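Local coordinates for thiamine-biosynthesis protein ThiS (Geobacter metallireducens GS-15, PDB 3CWI), which probably serves as a small ubiquitin-like sulfur carrier that delivers sulfur, as a C-terminal thiocarboxylate, for building the thiazole ring of thiamine, at residues M1-P9 against V54-F62. Sequence-based numbering, arbitrary orientation.
Sequences MNLTVNGKP and VKDGDAVEF
Thr4 and Val60 hold the middle of a parallel strand pairing, in which Thr4 N binds Asp58 O, Val60 N binds Thr4 O and Asn6 N binds Val60 O. All three bonds are close to straight, and the axes of 2-5 and 59-62 run 32° from parallel. Side-chain acceptors extend the pairing at both ends. At one, Asp56, in the type II turn 55-58, sends its carboxylate back to the chain start, its CG anti to the backbone N (chi1 -180°); Asp56 OD1 accepts Asn2 N at 2.7 Å on its anti side, while Gly57 N binds Asn2 O. The turn is itself braced by Asp58, whose OD2 accepts Lys55 N from above the carboxylate plane. At the other end a side-chain carbonyl, OD1 of Asn6, receives Phe62 N at 2.8 Å in the carbonyl plane, and Asn6 ND2 lies at the edge of the Phe62 ring, the amide and ring planes 80° apart.

Packing is tight on the face of Leu3, Val5, Val60 and Phe62. Val5 CG2 meets Val60 CG2 at 3.6 Å, whereas its other branch, Val5 CG1, reaches Phe62 CE2 at 3.7 Å. Leu3 CD1 lies 3.9 Å from Val54 CG1, the two side chains crossing at about a right angle, and selenomethionine Met1 bends at its last torsion to lay Met1 CE 3.4 Å from Lys55 C. Leu23 and Leu24 of helix 20-26 cover Val54 and Phe62, respectively. The other face is looser: Thr4 CB and Ala59 CB stand 4.2 Å apart, and a water contacts Thr4 OG1, with a weak bond to Gly57 O. Pairing the N-terminal hairpin strand in parallel with the last strand, over a helix, is the signature of the ubiquitin-like beta-grasp fold of ThiS.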
loop_
_atom_site.group_PDB
_atom_site.type_symbol
_atom_site.label_atom_id
_atom_site.label_comp_id
_atom_site.label_asym_id
_atom_site.label_seq_id
_atom_site.Cartn_x
_atom_site.Cartn_y
_atom_site.Cartn_z
HETATM N N MSE A 1 3.091 -14.387 -2.310
HETATM C CA MSE A 1 3.319 -13.419 -3.426
HETATM C C MSE A 1 4.448 -12.460 -3.056
HETATM O O MSE A 1 4.667 -12.176 -1.881
HETATM C CB MSE A 1 2.037 -12.623 -3.705
HETATM C CG MSE A 1 1.577 -11.757 -2.543
HETATM SE SE MSE A 1 0.125 -10.548 -3.011
HETATM C CE MSE A 1 1.164 -9.056 -3.659
ATOM N N ASN A 2 5.159 -11.969 -4.066
ATOM C CA ASN A 2 6.261 -11.047 -3.841
ATOM C C ASN A 2 5.909 -9.644 -4.277
ATOM O O ASN A 2 5.277 -9.450 -5.314
ATOM C CB ASN A 2 7.513 -11.484 -4.608
ATOM C CG ASN A 2 8.326 -12.523 -3.862
ATOM O OD1 ASN A 2 9.415 -12.892 -4.298
ATOM N ND2 ASN A 2 7.807 -12.996 -2.736
ATOM N N LEU A 3 6.297 -8.660 -3.478
ATOM C CA LEU A 3 6.041 -7.276 -3.847
ATOM C C LEU A 3 7.132 -6.412 -3.260
ATOM O O LEU A 3 7.934 -6.868 -2.446
ATOM C CB LEU A 3 4.674 -6.803 -3.341
ATOM C CG LEU A 3 4.429 -6.707 -1.837
ATOM C CD1 LEU A 3 3.175 -5.879 -1.575
ATOM C CD2 LEU A 3 4.290 -8.097 -1.250
ATOM N N THR A 4 7.178 -5.168 -3.706
ATOM C CA THR A 4 8.168 -4.227 -3.218
ATOM C C THR A 4 7.409 -3.242 -2.334
ATOM O O THR A 4 6.369 -2.722 -2.734
ATOM C CB THR A 4 8.826 -3.477 -4.392
ATOM O OG1 THR A 4 9.361 -4.431 -5.325
ATOM C CG2 THR A 4 9.946 -2.590 -3.893
ATOM N N VAL A 5 7.910 -3.017 -1.124
ATOM C CA VAL A 5 7.272 -2.088 -0.200
ATOM C C VAL A 5 8.316 -1.056 0.208
ATOM O O VAL A 5 9.341 -1.400 0.799
ATOM C CB VAL A 5 6.736 -2.821 1.062
ATOM C CG1 VAL A 5 6.151 -1.815 2.044
ATOM C CG2 VAL A 5 5.663 -3.834 0.655
ATOM N N ASN A 6 8.050 0.203 -0.122
ATOM C CA ASN A 6 8.974 1.302 0.168
ATOM C C ASN A 6 10.354 0.986 -0.397
ATOM O O ASN A 6 11.383 1.206 0.257
ATOM C CB ASN A 6 9.073 1.558 1.669
ATOM C CG ASN A 6 7.763 2.035 2.256
ATOM O OD1 ASN A 6 7.038 2.807 1.626
ATOM N ND2 ASN A 6 7.462 1.597 3.475
ATOM N N GLY A 7 10.355 0.448 -1.614
ATOM C CA GLY A 7 11.593 0.119 -2.303
ATOM C C GLY A 7 12.280 -1.171 -1.912
ATOM O O GLY A 7 13.257 -1.562 -2.548
ATOM N N LYS A 8 11.780 -1.849 -0.888
ATOM C CA LYS A 8 12.422 -3.081 -0.448
ATOM C C LYS A 8 11.585 -4.338 -0.632
ATOM O O LYS A 8 10.352 -4.293 -0.593
ATOM C CB LYS A 8 12.842 -2.933 1.011
ATOM C CG LYS A 8 13.856 -1.809 1.225
ATOM C CD LYS A 8 15.183 -2.120 0.533
ATOM C CE LYS A 8 16.262 -1.107 0.903
ATOM N NZ LYS A 8 15.985 0.262 0.387
ATOM N N PRO A 9 12.255 -5.485 -0.841
ATOM C CA PRO A 9 11.583 -6.767 -1.038
ATOM C C PRO A 9 10.664 -7.120 0.115
ATOM O O PRO A 9 10.981 -6.896 1.286
ATOM C CB PRO A 9 12.740 -7.751 -1.166
ATOM C CG PRO A 9 13.820 -6.907 -1.776
ATOM C CD PRO A 9 13.713 -5.642 -0.971
ATOM N N VAL A 54 -3.339 -5.195 -5.123
ATOM C CA VAL A 54 -1.896 -5.323 -5.233
ATOM C C VAL A 54 -1.598 -6.776 -5.549
ATOM O O VAL A 54 -2.052 -7.672 -4.842
ATOM C CB VAL A 54 -1.205 -4.934 -3.912
ATOM C CG1 VAL A 54 0.304 -4.994 -4.083
ATOM C CG2 VAL A 54 -1.646 -3.535 -3.490
ATOM N N LYS A 55 -0.846 -7.013 -6.621
ATOM C CA LYS A 55 -0.519 -8.380 -7.019
ATOM C C LYS A 55 0.985 -8.631 -7.005
ATOM O O LYS A 55 1.773 -7.719 -6.759
ATOM C CB LYS A 55 -1.082 -8.652 -8.417
ATOM C CG LYS A 55 -2.580 -8.373 -8.531
ATOM C CD LYS A 55 -3.095 -8.602 -9.947
ATOM C CE LYS A 55 -4.586 -8.290 -10.050
ATOM N NZ LYS A 55 -5.107 -8.528 -11.419
ATOM N N ASP A 56 1.375 -9.879 -7.252
ATOM C CA ASP A 56 2.792 -10.239 -7.273
ATOM C C ASP A 56 3.556 -9.291 -8.197
ATOM O O ASP A 56 3.134 -9.030 -9.324
ATOM C CB ASP A 56 2.967 -11.680 -7.767
ATOM C CG ASP A 56 4.423 -12.113 -7.807
ATOM O OD1 ASP A 56 4.977 -12.471 -6.746
ATOM O OD2 ASP A 56 5.022 -12.082 -8.904
ATOM N N GLY A 57 4.674 -8.764 -7.713
ATOM C CA GLY A 57 5.474 -7.869 -8.523
ATOM C C GLY A 57 5.140 -6.387 -8.443
ATOM O O GLY A 57 5.886 -5.575 -8.973
ATOM N N ASP A 58 4.036 -6.022 -7.790
ATOM C CA ASP A 58 3.663 -4.610 -7.683
ATOM C C ASP A 58 4.556 -3.871 -6.678
ATOM O O ASP A 58 5.147 -4.490 -5.793
ATOM C CB ASP A 58 2.194 -4.469 -7.267
ATOM C CG ASP A 58 1.225 -4.727 -8.412
ATOM O OD1 ASP A 58 1.660 -4.715 -9.586
ATOM O OD2 ASP A 58 0.010 -4.920 -8.142
ATOM N N ALA A 59 4.648 -2.551 -6.824
ATOM C CA ALA A 59 5.467 -1.727 -5.932
ATOM C C ALA A 59 4.580 -0.752 -5.169
ATOM O O ALA A 59 3.930 0.102 -5.765
ATOM C CB ALA A 59 6.500 -0.957 -6.733
ATOM N N VAL A 60 4.552 -0.880 -3.851
ATOM C CA VAL A 60 3.739 0.006 -3.042
ATOM C C VAL A 60 4.614 0.887 -2.169
ATOM O O VAL A 60 5.671 0.463 -1.687
ATOM C CB VAL A 60 2.753 -0.800 -2.167
ATOM C CG1 VAL A 60 1.855 -1.644 -3.059
ATOM C CG2 VAL A 60 3.515 -1.701 -1.204
ATOM N N GLU A 61 4.180 2.126 -1.978
ATOM C CA GLU A 61 4.931 3.070 -1.154
ATOM C C GLU A 61 3.999 3.749 -0.157
ATOM O O GLU A 61 2.873 4.111 -0.488
ATOM C CB GLU A 61 5.570 4.135 -2.039
ATOM C CG GLU A 61 6.500 3.603 -3.103
ATOM C CD GLU A 61 6.866 4.673 -4.113
ATOM O OE1 GLU A 61 5.997 5.044 -4.935
ATOM O OE2 GLU A 61 8.013 5.153 -4.079
ATOM N N PHE A 62 4.481 3.910 1.065
ATOM C CA PHE A 62 3.710 4.562 2.104
ATOM C C PHE A 62 4.403 5.872 2.443
ATOM O O PHE A 62 5.549 5.881 2.891
ATOM C CB PHE A 62 3.612 3.659 3.335
ATOM C CG PHE A 62 2.935 2.347 3.059
ATOM C CD1 PHE A 62 1.637 2.313 2.574
ATOM C CD2 PHE A 62 3.606 1.146 3.254
ATOM C CE1 PHE A 62 1.013 1.105 2.280
ATOM C CE2 PHE A 62 2.990 -0.071 2.962
ATOM C CZ PHE A 62 1.700 -0.087 2.477
HETATM O O HOH W 1 8.107 -5.665 -7.349
HETATM O O HOH W 2 7.984 0.103 -3.373
#